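Side-chain contacts in probable Ni/Fe-hydrogenase 1 B-type cytochrome subunit (PDB 6G94), which probably serves as the membrane-embedded b-type cytochrome of Ni/Fe-hydrogenase 1, binding heme for electron transfer in the bacterial inner membrane: residues Y165-F170 with M178-W183; M68-V73 with F142-G147. All blocks are in the same frame, centred on the assembly; numbering follows the deposited sequence.

Interaction 1. Residues Y165-F170 with M178-W183; sequences YVVEFF and MDIHSW. With HEM (protoporphyrin IX containing Fe), chain B.
Phe170 meets helix 177-203 chiefly through one face of its ring, which faces the backbone and inner branch of Ile180. Ile180 CA lies over that face, and Ile180 CG1 comes within 3.5 Å of Phe170 CD2. The opposite face is taken by Phe169, whose CD2 stands 4.0 Å above the plane of the Phe170 ring, over its centre. Val166 CG1 sits at the ring edge, in plane. A flat, wholly apolar group suits this layered, buried place. Ile180 extends past the ring: with CG1 beside the backbone N (chi1 -44°) and CD1 carried on in an extended chain, the terminal methyl reaches Val167 CG2 at 3.7 Å. The branched side chains of Val167 and Ile180 thus bring methyls together beside Phe170. At its far end the ring meets Trp183, Phe170 CE1 lying 3.4 Å from Trp183 CD1. The indole approaches obliquely, its five-membered ring inclined at 34° to the Phe170 ring. Asp179 offers only its CB to Phe170 CD1, while its carboxylate OD2 forms a salt bridge with a basic side chain of another protein's chain.

The motif is a short helix, 166-172, joined by a brief connection to the start of the long helix 177-203 and lying across it, in the part of the cytochrome predicted to be periplasmic. The two segment axes cross almost at right angles, 9.9 Å apart at closest, and the contact centres on the Phe170 ring. His181 leaves the long helix toward the heme instead. Its ND1 donates a nearly straight hydrogen bond of 2.7 Å to the heme propionate atom O2A (174° at the hydrogen), with the oxygen at the ring edge and in plane. A ring N-H on a buried histidine suits a propionate oxygen, and Arg60 NE also hydrogen-bonds to the heme.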
ATOM      1  N   TYR I 165      14.227 -47.214   3.717  1.00 62.62           N
ATOM      2  CA  TYR I 165      15.446 -47.758   3.169  1.00 60.66           C
ATOM      3  C   TYR I 165      15.603 -47.068   1.846  1.00 57.41           C
ATOM      4  O   TYR I 165      16.701 -46.860   1.392  1.00 56.55           O
ATOM      5  CB  TYR I 165      15.330 -49.265   2.955  1.00 62.50           C
ATOM      6  CG  TYR I 165      15.570 -50.094   4.197  1.00 65.82           C
ATOM      7  CD1 TYR I 165      16.841 -50.502   4.533  1.00 66.12           C
ATOM      8  CD2 TYR I 165      14.517 -50.481   5.028  1.00 67.86           C
ATOM      9  CE1 TYR I 165      17.071 -51.260   5.657  1.00 67.33           C
ATOM     10  CE2 TYR I 165      14.740 -51.238   6.161  1.00 68.01           C
ATOM     11  CZ  TYR I 165      16.024 -51.621   6.464  1.00 69.17           C
ATOM     12  OH  TYR I 165      16.279 -52.364   7.577  1.00 72.06           O
ATOM     13  N   VAL I 166      14.483 -46.718   1.225  1.00 56.91           N
ATOM     14  CA  VAL I 166      14.468 -46.007  -0.033  1.00 58.58           C
ATOM     15  C   VAL I 166      15.173 -44.693   0.161  1.00 62.35           C
ATOM     16  O   VAL I 166      15.913 -44.248  -0.705  1.00 65.54           O
ATOM     17  CB  VAL I 166      13.046 -45.709  -0.489  1.00 57.11           C
ATOM     18  CG1 VAL I 166      13.067 -44.936  -1.793  1.00 55.08           C
ATOM     19  CG2 VAL I 166      12.245 -46.991  -0.621  1.00 58.58           C
ATOM     20  N   VAL I 167      14.938 -44.089   1.316  1.00 58.46           N
ATOM     21  CA  VAL I 167      15.525 -42.831   1.652  1.00 55.21           C
ATOM     22  C   VAL I 167      17.027 -43.008   1.814  1.00 56.97           C
ATOM     23  O   VAL I 167      17.795 -42.283   1.221  1.00 56.06           O
ATOM     24  CB  VAL I 167      14.837 -42.277   2.900  1.00 54.60           C
ATOM     25  CG1 VAL I 167      15.640 -41.152   3.535  1.00 55.72           C
ATOM     26  CG2 VAL I 167      13.453 -41.799   2.526  1.00 51.98           C
ATOM     27  N   GLU I 168      17.436 -43.997   2.598  1.00 59.52           N
ATOM     28  CA  GLU I 168      18.853 -44.259   2.841  1.00 58.60           C
ATOM     29  C   GLU I 168      19.565 -44.608   1.557  1.00 57.98           C
ATOM     30  O   GLU I 168      20.726 -44.260   1.382  1.00 59.61           O
ATOM     31  CB  GLU I 168      19.044 -45.359   3.883  1.00 59.05           C
ATOM     32  CG  GLU I 168      18.130 -45.230   5.085  1.00 61.99           C
ATOM     33  CD  GLU I 168      18.323 -46.324   6.118  1.00 66.58           C
ATOM     34  OE1 GLU I 168      19.240 -47.135   5.945  1.00 72.06           O
ATOM     35  OE2 GLU I 168      17.571 -46.386   7.111  1.00 63.35           O
ATOM     36  N   PHE I 169      18.854 -45.287   0.663  1.00 54.63           N
ATOM     37  CA  PHE I 169      19.375 -45.633  -0.632  1.00 52.88           C
ATOM     38  C   PHE I 169      19.721 -44.387  -1.445  1.00 52.29           C
ATOM     39  O   PHE I 169      20.818 -44.253  -1.940  1.00 53.09           O
ATOM     40  CB  PHE I 169      18.392 -46.518  -1.395  1.00 52.46           C
ATOM     41  CG  PHE I 169      18.735 -46.669  -2.839  1.00 50.99           C
ATOM     42  CD1 PHE I 169      19.745 -47.521  -3.238  1.00 50.52           C
ATOM     43  CD2 PHE I 169      18.100 -45.896  -3.774  1.00 49.98           C
ATOM     44  CE1 PHE I 169      20.098 -47.624  -4.545  1.00 49.96           C
ATOM     45  CE2 PHE I 169      18.441 -45.997  -5.094  1.00 50.29           C
ATOM     46  CZ  PHE I 169      19.440 -46.867  -5.478  1.00 50.58           C
ATOM     47  N   PHE I 170      18.775 -43.481  -1.584  1.00 51.89           N
ATOM     48  CA  PHE I 170      19.037 -42.234  -2.262  1.00 53.73           C
ATOM     49  C   PHE I 170      20.147 -41.413  -1.612  1.00 55.98           C
ATOM     50  O   PHE I 170      20.847 -40.692  -2.294  1.00 58.86           O
ATOM     51  CB  PHE I 170      17.754 -41.455  -2.435  1.00 53.64           C
ATOM     52  CG  PHE I 170      16.933 -41.951  -3.567  1.00 57.28           C
ATOM     53  CD1 PHE I 170      17.357 -41.769  -4.861  1.00 60.11           C
ATOM     54  CD2 PHE I 170      15.764 -42.650  -3.355  1.00 60.19           C
ATOM     55  CE1 PHE I 170      16.613 -42.261  -5.932  1.00 61.52           C
ATOM     56  CE2 PHE I 170      15.016 -43.136  -4.420  1.00 59.48           C
ATOM     57  CZ  PHE I 170      15.438 -42.940  -5.713  1.00 57.88           C
ATOM     58  N   MET I 178      15.298 -35.061  -2.158  1.00 49.10           N
ATOM     59  CA  MET I 178      14.940 -34.290  -3.337  1.00 46.76           C
ATOM     60  C   MET I 178      14.988 -35.175  -4.581  1.00 47.29           C
ATOM     61  O   MET I 178      14.226 -34.991  -5.525  1.00 46.55           O
ATOM     62  CB  MET I 178      15.859 -33.094  -3.506  1.00 46.00           C
ATOM     63  CG  MET I 178      15.491 -32.227  -4.690  1.00 45.96           C
ATOM     64  SD  MET I 178      13.853 -31.518  -4.465  1.00 47.16           S
ATOM     65  CE  MET I 178      13.346 -31.115  -6.130  1.00 43.63           C
ATOM     66  N   ASP I 179      15.895 -36.142  -4.568  1.00 49.14           N
ATOM     67  CA  ASP I 179      16.054 -37.054  -5.684  1.00 50.60           C
ATOM     68  C   ASP I 179      14.860 -38.001  -5.817  1.00 51.16           C
ATOM     69  O   ASP I 179      14.426 -38.313  -6.932  1.00 52.81           O
ATOM     70  CB  ASP I 179      17.375 -37.808  -5.551  1.00 52.77           C
ATOM     71  CG  ASP I 179      18.569 -36.939  -5.900  1.00 55.13           C
ATOM     72  OD1 ASP I 179      18.498 -36.136  -6.869  1.00 55.96           O
ATOM     73  OD2 ASP I 179      19.587 -37.068  -5.205  1.00 57.17           O
ATOM     74  N   ILE I 180      14.333 -38.437  -4.674  1.00 50.38           N
ATOM     75  CA  ILE I 180      13.084 -39.176  -4.614  1.00 47.66           C
ATOM     76  C   ILE I 180      11.996 -38.415  -5.369  1.00 46.44           C
ATOM     77  O   ILE I 180      11.303 -38.988  -6.184  1.00 48.27           O
ATOM     78  CB  ILE I 180      12.650 -39.448  -3.160  1.00 47.43           C
ATOM     79  CG1 ILE I 180      13.854 -39.919  -2.324  1.00 48.53           C
ATOM     80  CG2 ILE I 180      11.492 -40.431  -3.129  1.00 45.28           C
ATOM     81  CD1 ILE I 180      13.547 -40.293  -0.888  1.00 48.38           C
ATOM     82  N   HIS I 181      11.892 -37.114  -5.130  1.00 45.97           N
ATOM     83  CA  HIS I 181      10.934 -36.252  -5.814  1.00 45.62           C
ATOM     84  C   HIS I 181      11.168 -36.228  -7.303  1.00 49.82           C
ATOM     85  O   HIS I 181      10.221 -36.156  -8.086  1.00 52.30           O
ATOM     86  CB  HIS I 181      11.037 -34.815  -5.309  1.00 44.87           C
ATOM     87  CG  HIS I 181      10.138 -34.520  -4.153  1.00 45.76           C
ATOM     88  ND1 HIS I 181       8.938 -33.858  -4.299  1.00 43.75           N
ATOM     89  CD2 HIS I 181      10.254 -34.811  -2.835  1.00 44.20           C
ATOM     90  CE1 HIS I 181       8.361 -33.740  -3.119  1.00 43.55           C
ATOM     91  NE2 HIS I 181       9.132 -34.321  -2.217  1.00 44.70           N
ATOM     92  N   SER I 182      12.438 -36.269  -7.691  1.00 53.23           N
ATOM     93  CA  SER I 182      12.822 -36.120  -9.089  1.00 54.18           C
ATOM     94  C   SER I 182      12.540 -37.405  -9.841  1.00 52.77           C
ATOM     95  O   SER I 182      11.895 -37.371 -10.877  1.00 53.73           O
ATOM     96  CB  SER I 182      14.290 -35.700  -9.213  1.00 55.71           C
ATOM     97  OG  SER I 182      14.425 -34.287  -9.068  1.00 57.76           O
ATOM     98  N   TRP I 183      13.000 -38.528  -9.298  1.00 51.13           N
ATOM     99  CA  TRP I 183      12.720 -39.839  -9.863  1.00 52.53           C
ATOM    100  C   TRP I 183      11.230 -40.176  -9.865  1.00 52.66           C
ATOM    101  O   TRP I 183      10.750 -40.817 -10.794  1.00 53.68           O
ATOM    102  CB  TRP I 183      13.501 -40.912  -9.120  1.00 53.37           C
ATOM    103  CG  TRP I 183      14.951 -40.946  -9.493  1.00 54.47           C
ATOM    104  CD1 TRP I 183      15.980 -40.490  -8.754  1.00 53.96           C
ATOM    105  CD2 TRP I 183      15.529 -41.474 -10.701  1.00 56.03           C
ATOM    106  NE1 TRP I 183      17.169 -40.702  -9.400  1.00 55.15           N
ATOM    107  CE2 TRP I 183      16.924 -41.301 -10.607  1.00 56.03           C
ATOM    108  CE3 TRP I 183      15.004 -42.082 -11.850  1.00 55.14           C
ATOM    109  CZ2 TRP I 183      17.813 -41.712 -11.616  1.00 55.67           C
ATOM    110  CZ3 TRP I 183      15.883 -42.486 -12.851  1.00 54.68           C
ATOM    111  CH2 TRP I 183      17.274 -42.296 -12.724  1.00 54.12           C
TER
HETATM  112  CHA HEM B 301       4.226 -36.152  -5.669  1.00 49.15           C
HETATM  113  CHB HEM B 301       2.600 -38.364  -9.574  1.00 52.07           C
HETATM  114  CHC HEM B 301       1.862 -42.359  -7.008  1.00 51.64           C
HETATM  115  CHD HEM B 301       2.918 -39.928  -3.000  1.00 51.13           C
HETATM  116  C1A HEM B 301       3.951 -36.485  -6.955  1.00 49.41           C
HETATM  117  C2A HEM B 301       4.421 -35.749  -8.045  1.00 48.77           C
HETATM  118  C3A HEM B 301       3.976 -36.365  -9.153  1.00 49.97           C
HETATM  119  C4A HEM B 301       3.224 -37.475  -8.742  1.00 50.11           C
HETATM  120  CMA HEM B 301       4.238 -35.908 -10.568  1.00 50.21           C
HETATM  121  CAA HEM B 301       5.241 -34.481  -7.982  1.00 47.63           C
HETATM  122  CBA HEM B 301       6.724 -34.741  -7.807  1.00 47.56           C
HETATM  123  CGA HEM B 301       7.459 -33.439  -7.770  1.00 50.81           C
HETATM  124  O1A HEM B 301       7.568 -32.684  -8.743  1.00 48.87           O
HETATM  125  O2A HEM B 301       7.997 -33.095  -6.716  1.00 55.51           O
HETATM  126  C1B HEM B 301       2.280 -39.676  -9.204  1.00 53.34           C
HETATM  127  C2B HEM B 301       1.850 -40.667 -10.131  1.00 51.55           C
HETATM  128  C3B HEM B 301       1.661 -41.791  -9.402  1.00 52.45           C
HETATM  129  C4B HEM B 301       1.970 -41.445  -8.023  1.00 51.33           C
HETATM  130  CMB HEM B 301       1.664 -40.489 -11.620  1.00 48.46           C
HETATM  131  CAB HEM B 301       1.233 -43.135  -9.812  1.00 55.39           C
HETATM  132  CBB HEM B 301       0.764 -43.374 -11.022  1.00 59.19           C
HETATM  133  C1C HEM B 301       2.026 -42.028  -5.669  1.00 51.74           C
HETATM  134  C2C HEM B 301       1.743 -42.871  -4.593  1.00 50.05           C
HETATM  135  C3C HEM B 301       2.053 -42.177  -3.461  1.00 50.68           C
HETATM  136  C4C HEM B 301       2.521 -40.907  -3.857  1.00 50.13           C
HETATM  137  CMC HEM B 301       1.229 -44.289  -4.650  1.00 47.00           C
HETATM  138  CAC HEM B 301       1.912 -42.695  -2.085  1.00 52.02           C
HETATM  139  CBC HEM B 301       1.129 -42.079  -1.210  1.00 49.37           C
HETATM  140  C1D HEM B 301       3.400 -38.717  -3.447  1.00 51.72           C
HETATM  141  C2D HEM B 301       3.949 -37.753  -2.505  1.00 50.61           C
HETATM  142  C3D HEM B 301       4.314 -36.676  -3.246  1.00 50.92           C
HETATM  143  C4D HEM B 301       3.985 -37.028  -4.636  1.00 50.35           C
HETATM  144  CMD HEM B 301       4.034 -37.970  -1.015  1.00 48.35           C
HETATM  145  CAD HEM B 301       4.943 -35.365  -2.803  1.00 49.12           C
HETATM  146  CBD HEM B 301       4.132 -34.664  -1.716  1.00 51.00           C
HETATM  147  CGD HEM B 301       4.662 -33.315  -1.303  1.00 53.57           C
HETATM  148  O1D HEM B 301       5.672 -33.201  -0.598  1.00 54.47           O
HETATM  149  O2D HEM B 301       4.077 -32.286  -1.649  1.00 52.37           O
HETATM  150  NA  HEM B 301       3.242 -37.566  -7.389  1.00 49.96           N
HETATM  151  NB  HEM B 301       2.331 -40.176  -7.972  1.00 52.85           N
HETATM  152  NC  HEM B 301       2.443 -40.830  -5.198  1.00 49.93           N
HETATM  153  ND  HEM B 301       3.448 -38.255  -4.706  1.00 52.39           N
HETATM  154 FE   HEM B 301       2.902 -39.123  -6.244  1.00 47.76          FE

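Interaction 2. Residues M68-V73 with F142-G147; sequences MVFTVV and FMIITG. With HEM (protoporphyrin IX containing Fe), chain B.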
ATOM      1  N   MET I  68      -3.506 -44.074  -2.305  1.00 57.43           N
ATOM      2  CA  MET I  68      -3.890 -45.147  -1.392  1.00 56.14           C
ATOM      3  C   MET I  68      -4.734 -46.145  -2.154  1.00 55.41           C
ATOM      4  O   MET I  68      -4.377 -47.321  -2.243  1.00 53.79           O
ATOM      5  CB  MET I  68      -4.647 -44.600  -0.176  1.00 54.92           C
ATOM      6  CG  MET I  68      -3.781 -43.799   0.787  1.00 53.39           C
ATOM      7  SD  MET I  68      -2.701 -44.851   1.772  1.00 55.55           S
ATOM      8  CE  MET I  68      -1.975 -43.674   2.913  1.00 51.53           C
ATOM      9  N   VAL I  69      -5.837 -45.651  -2.719  1.00 58.53           N
ATOM     10  CA  VAL I  69      -6.757 -46.465  -3.530  1.00 61.39           C
ATOM     11  C   VAL I  69      -6.005 -47.197  -4.646  1.00 61.38           C
ATOM     12  O   VAL I  69      -6.100 -48.428  -4.762  1.00 62.35           O
ATOM     13  CB  VAL I  69      -7.911 -45.628  -4.133  1.00 58.11           C
ATOM     14  CG1 VAL I  69      -8.820 -46.510  -4.975  1.00 56.04           C
ATOM     15  CG2 VAL I  69      -8.713 -44.944  -3.036  1.00 55.49           C
ATOM     16  N   PHE I  70      -5.274 -46.423  -5.451  1.00 57.49           N
ATOM     17  CA  PHE I  70      -4.424 -46.955  -6.507  1.00 55.54           C
ATOM     18  C   PHE I  70      -3.552 -48.093  -6.014  1.00 53.59           C
ATOM     19  O   PHE I  70      -3.494 -49.129  -6.649  1.00 55.69           O
ATOM     20  CB  PHE I  70      -3.538 -45.860  -7.101  1.00 54.61           C
ATOM     21  CG  PHE I  70      -2.552 -46.363  -8.105  1.00 54.06           C
ATOM     22  CD1 PHE I  70      -2.944 -46.578  -9.430  1.00 58.01           C
ATOM     23  CD2 PHE I  70      -1.237 -46.636  -7.739  1.00 52.73           C
ATOM     24  CE1 PHE I  70      -2.042 -47.059 -10.371  1.00 57.06           C
ATOM     25  CE2 PHE I  70      -0.327 -47.108  -8.673  1.00 53.86           C
ATOM     26  CZ  PHE I  70      -0.730 -47.316  -9.991  1.00 56.58           C
ATOM     27  N   THR I  71      -2.875 -47.896  -4.890  1.00 52.47           N
ATOM     28  CA  THR I  71      -1.957 -48.903  -4.343  1.00 54.90           C
ATOM     29  C   THR I  71      -2.669 -50.210  -3.993  1.00 58.74           C
ATOM     30  O   THR I  71      -2.180 -51.293  -4.305  1.00 59.37           O
ATOM     31  CB  THR I  71      -1.213 -48.384  -3.095  1.00 52.97           C
ATOM     32  OG1 THR I  71      -0.450 -47.234  -3.456  1.00 52.88           O
ATOM     33  CG2 THR I  71      -0.254 -49.415  -2.559  1.00 51.82           C
ATOM     34  N   VAL I  72      -3.811 -50.093  -3.322  1.00 61.55           N
ATOM     35  CA  VAL I  72      -4.611 -51.248  -2.920  1.00 61.26           C
ATOM     36  C   VAL I  72      -5.064 -52.039  -4.154  1.00 62.51           C
ATOM     37  O   VAL I  72      -4.784 -53.240  -4.278  1.00 62.87           O
ATOM     38  CB  VAL I  72      -5.806 -50.812  -2.033  1.00 60.12           C
ATOM     39  CG1 VAL I  72      -6.915 -51.849  -2.041  1.00 61.69           C
ATOM     40  CG2 VAL I  72      -5.336 -50.577  -0.602  1.00 59.72           C
ATOM     41  N   VAL I  73      -5.743 -51.352  -5.071  1.00 60.96           N
ATOM     42  CA  VAL I  73      -6.252 -51.974  -6.280  1.00 60.11           C
ATOM     43  C   VAL I  73      -5.134 -52.634  -7.072  1.00 60.89           C
ATOM     44  O   VAL I  73      -5.261 -53.787  -7.436  1.00 61.84           O
ATOM     45  CB  VAL I  73      -7.052 -50.975  -7.142  1.00 60.40           C
ATOM     46  CG1 VAL I  73      -7.459 -51.595  -8.472  1.00 59.19           C
ATOM     47  CG2 VAL I  73      -8.291 -50.518  -6.393  1.00 60.77           C
ATOM     48  N   PHE I 142       7.131 -48.825  -8.723  1.00 55.61           N
ATOM     49  CA  PHE I 142       8.204 -47.881  -8.449  1.00 54.83           C
ATOM     50  C   PHE I 142       7.579 -46.568  -7.975  1.00 53.71           C
ATOM     51  O   PHE I 142       8.035 -45.971  -6.994  1.00 55.23           O
ATOM     52  CB  PHE I 142       9.089 -47.683  -9.695  1.00 56.52           C
ATOM     53  CG  PHE I 142      10.231 -46.722  -9.486  1.00 57.71           C
ATOM     54  CD1 PHE I 142      11.340 -47.089  -8.707  1.00 59.91           C
ATOM     55  CD2 PHE I 142      10.190 -45.440 -10.039  1.00 55.79           C
ATOM     56  CE1 PHE I 142      12.384 -46.199  -8.488  1.00 57.33           C
ATOM     57  CE2 PHE I 142      11.233 -44.551  -9.825  1.00 56.24           C
ATOM     58  CZ  PHE I 142      12.332 -44.933  -9.060  1.00 56.65           C
ATOM     59  N   MET I 143       6.509 -46.151  -8.652  1.00 51.13           N
ATOM     60  CA  MET I 143       5.737 -44.972  -8.264  1.00 50.55           C
ATOM     61  C   MET I 143       5.094 -45.084  -6.871  1.00 53.11           C
ATOM     62  O   MET I 143       4.646 -44.082  -6.291  1.00 51.82           O
ATOM     63  CB  MET I 143       4.674 -44.683  -9.320  1.00 49.75           C
ATOM     64  CG  MET I 143       5.266 -44.117 -10.583  1.00 50.42           C
ATOM     65  SD  MET I 143       6.309 -42.702 -10.191  1.00 50.89           S
ATOM     66  CE  MET I 143       5.109 -41.388 -10.335  1.00 50.54           C
ATOM     67  N   ILE I 144       5.063 -46.309  -6.347  1.00 55.68           N
ATOM     68  CA  ILE I 144       4.468 -46.611  -5.053  1.00 56.40           C
ATOM     69  C   ILE I 144       5.574 -46.647  -4.010  1.00 56.56           C
ATOM     70  O   ILE I 144       5.442 -46.010  -2.954  1.00 57.87           O
ATOM     71  CB  ILE I 144       3.657 -47.933  -5.074  1.00 57.02           C
ATOM     72  CG1 ILE I 144       2.286 -47.701  -5.756  1.00 55.80           C
ATOM     73  CG2 ILE I 144       3.506 -48.506  -3.660  1.00 55.67           C
ATOM     74  CD1 ILE I 144       1.476 -48.954  -6.060  1.00 53.51           C
ATOM     75  N   ILE I 145       6.651 -47.381  -4.308  1.00 53.96           N
ATOM     76  CA  ILE I 145       7.808 -47.439  -3.416  1.00 53.12           C
ATOM     77  C   ILE I 145       8.378 -46.040  -3.177  1.00 53.07           C
ATOM     78  O   ILE I 145       8.650 -45.679  -2.038  1.00 52.86           O
ATOM     79  CB  ILE I 145       8.903 -48.365  -3.958  1.00 52.83           C
ATOM     80  CG1 ILE I 145       8.392 -49.788  -4.032  1.00 53.55           C
ATOM     81  CG2 ILE I 145      10.123 -48.346  -3.058  1.00 52.91           C
ATOM     82  CD1 ILE I 145       9.222 -50.653  -4.946  1.00 55.98           C
ATOM     83  N   THR I 146       8.527 -45.258  -4.249  1.00 51.66           N
ATOM     84  CA  THR I 146       9.007 -43.882  -4.153  1.00 50.04           C
ATOM     85  C   THR I 146       7.963 -42.928  -3.566  1.00 51.51           C
ATOM     86  O   THR I 146       8.294 -42.089  -2.725  1.00 52.99           O
ATOM     87  CB  THR I 146       9.519 -43.322  -5.510  1.00 47.86           C
ATOM     88  OG1 THR I 146       8.437 -43.136  -6.433  1.00 46.09           O
ATOM     89  CG2 THR I 146      10.558 -44.237  -6.116  1.00 48.06           C
ATOM     90  N   GLY I 147       6.714 -43.049  -4.024  1.00 52.41           N
ATOM     91  CA  GLY I 147       5.609 -42.212  -3.561  1.00 50.12           C
ATOM     92  C   GLY I 147       5.344 -42.318  -2.069  1.00 51.23           C
ATOM     93  O   GLY I 147       5.031 -41.315  -1.424  1.00 50.41           O
TER
HETATM   94  CHA HEM B 301       4.226 -36.152  -5.669  1.00 49.15           C
HETATM   95  CHB HEM B 301       2.600 -38.364  -9.574  1.00 52.07           C
HETATM   96  CHC HEM B 301       1.862 -42.359  -7.008  1.00 51.64           C
HETATM   97  CHD HEM B 301       2.918 -39.928  -3.000  1.00 51.13           C
HETATM   98  C1A HEM B 301       3.951 -36.485  -6.955  1.00 49.41           C
HETATM   99  C2A HEM B 301       4.421 -35.749  -8.045  1.00 48.77           C
HETATM  100  C3A HEM B 301       3.976 -36.365  -9.153  1.00 49.97           C
HETATM  101  C4A HEM B 301       3.224 -37.475  -8.742  1.00 50.11           C
HETATM  102  CMA HEM B 301       4.238 -35.908 -10.568  1.00 50.21           C
HETATM  103  CAA HEM B 301       5.241 -34.481  -7.982  1.00 47.63           C
HETATM  104  CBA HEM B 301       6.724 -34.741  -7.807  1.00 47.56           C
HETATM  105  CGA HEM B 301       7.459 -33.439  -7.770  1.00 50.81           C
HETATM  106  O1A HEM B 301       7.568 -32.684  -8.743  1.00 48.87           O
HETATM  107  O2A HEM B 301       7.997 -33.095  -6.716  1.00 55.51           O
HETATM  108  C1B HEM B 301       2.280 -39.676  -9.204  1.00 53.34           C
HETATM  109  C2B HEM B 301       1.850 -40.667 -10.131  1.00 51.55           C
HETATM  110  C3B HEM B 301       1.661 -41.791  -9.402  1.00 52.45           C
HETATM  111  C4B HEM B 301       1.970 -41.445  -8.023  1.00 51.33           C
HETATM  112  CMB HEM B 301       1.664 -40.489 -11.620  1.00 48.46           C
HETATM  113  CAB HEM B 301       1.233 -43.135  -9.812  1.00 55.39           C
HETATM  114  CBB HEM B 301       0.764 -43.374 -11.022  1.00 59.19           C
HETATM  115  C1C HEM B 301       2.026 -42.028  -5.669  1.00 51.74           C
HETATM  116  C2C HEM B 301       1.743 -42.871  -4.593  1.00 50.05           C
HETATM  117  C3C HEM B 301       2.053 -42.177  -3.461  1.00 50.68           C
HETATM  118  C4C HEM B 301       2.521 -40.907  -3.857  1.00 50.13           C
HETATM  119  CMC HEM B 301       1.229 -44.289  -4.650  1.00 47.00           C
HETATM  120  CAC HEM B 301       1.912 -42.695  -2.085  1.00 52.02           C
HETATM  121  CBC HEM B 301       1.129 -42.079  -1.210  1.00 49.37           C
HETATM  122  C1D HEM B 301       3.400 -38.717  -3.447  1.00 51.72           C
HETATM  123  C2D HEM B 301       3.949 -37.753  -2.505  1.00 50.61           C
HETATM  124  C3D HEM B 301       4.314 -36.676  -3.246  1.00 50.92           C
HETATM  125  C4D HEM B 301       3.985 -37.028  -4.636  1.00 50.35           C
HETATM  126  CMD HEM B 301       4.034 -37.970  -1.015  1.00 48.35           C
HETATM  127  CAD HEM B 301       4.943 -35.365  -2.803  1.00 49.12           C
HETATM  128  CBD HEM B 301       4.132 -34.664  -1.716  1.00 51.00           C
HETATM  129  CGD HEM B 301       4.662 -33.315  -1.303  1.00 53.57           C
HETATM  130  O1D HEM B 301       5.672 -33.201  -0.598  1.00 54.47           O
HETATM  131  O2D HEM B 301       4.077 -32.286  -1.649  1.00 52.37           O
HETATM  132  NA  HEM B 301       3.242 -37.566  -7.389  1.00 49.96           N
HETATM  133  NB  HEM B 301       2.331 -40.176  -7.972  1.00 52.85           N
HETATM  134  NC  HEM B 301       2.443 -40.830  -5.198  1.00 49.93           N
HETATM  135  ND  HEM B 301       3.448 -38.255  -4.706  1.00 52.39           N
HETATM  136 FE   HEM B 301       2.902 -39.123  -6.244  1.00 47.76          FE
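Segments 68-73 and 142-147 come nearest at Thr71 and Ile144, whose CA atoms are 6.9 Å apart, and the second helix is kinked in this region. Ile144 is the side chain that bridges the gap. Its CG1 branch lies beside the backbone N (chi1 -77°) and runs on extended, directing CD1 toward the first helix, where it comes 3.7 Å from Phe70 CE2. Ile144 CG1 lies at the edge of the Phe70 ring, in plane, whereas CD1 approaches it obliquely. Thr71 packs next to Phe70 on the same branch: Ile144 CG1 is 3.6 Å from Thr71 OG1, and the methyl CG2 of Thr71 packs against both CD1 and CG2 of Ile144. Threonine suits this inward, apolar place because its hydroxyl is satisfied by Gly67 O, one turn earlier, while CG2 packs on Ile144.

Both helices, predicted to span the membrane, line the pocket of the b-type heme, and the porphyrin lies against the seam between them. The heme methyl CMC meets both Thr71 OG1, at 3.6 Å, and Ile144 CG1. Met143, by contrast, bends away from helix 55-83 at chi2 and chi3, placing its terminal methyl CE over a pyrrole ring, 3.3 Å from HEM C2B. Gly147, having no side chain, lets the helix backbone itself approach the heme, its O being 3.0 Å from HEM CHD. On the flank turned from Phe70 and Thr71, Thr146 OG1 donates to Phe142 O at 2.9 Å, tilted 28° from the carbonyl plane, and also hydrogen-bonds with His184 ND1; the same carbonyl accepts the backbone N of Thr146.

In the fold
Helix 130-151 carries half of interaction 2 and packs with Ile145, Thr146 and Phe142 on both halves of interaction 1; the centres of the two contacts are about 16 Å apart. Val166 CG2 is 3.5 Å from Ile145 CG2, Ile180 CG2 is 3.6 Å from Thr146 O, and Trp183 O is 3.9 Å from Phe142 CE2. Both contacts also reach the same heme, in different ways. Interaction 2 lines the porphyrin with apolar side chains and backbone, at the ring and its methyl CMC, whereas interaction 1 contributes His181 at a propionate, at the predicted periplasmic end.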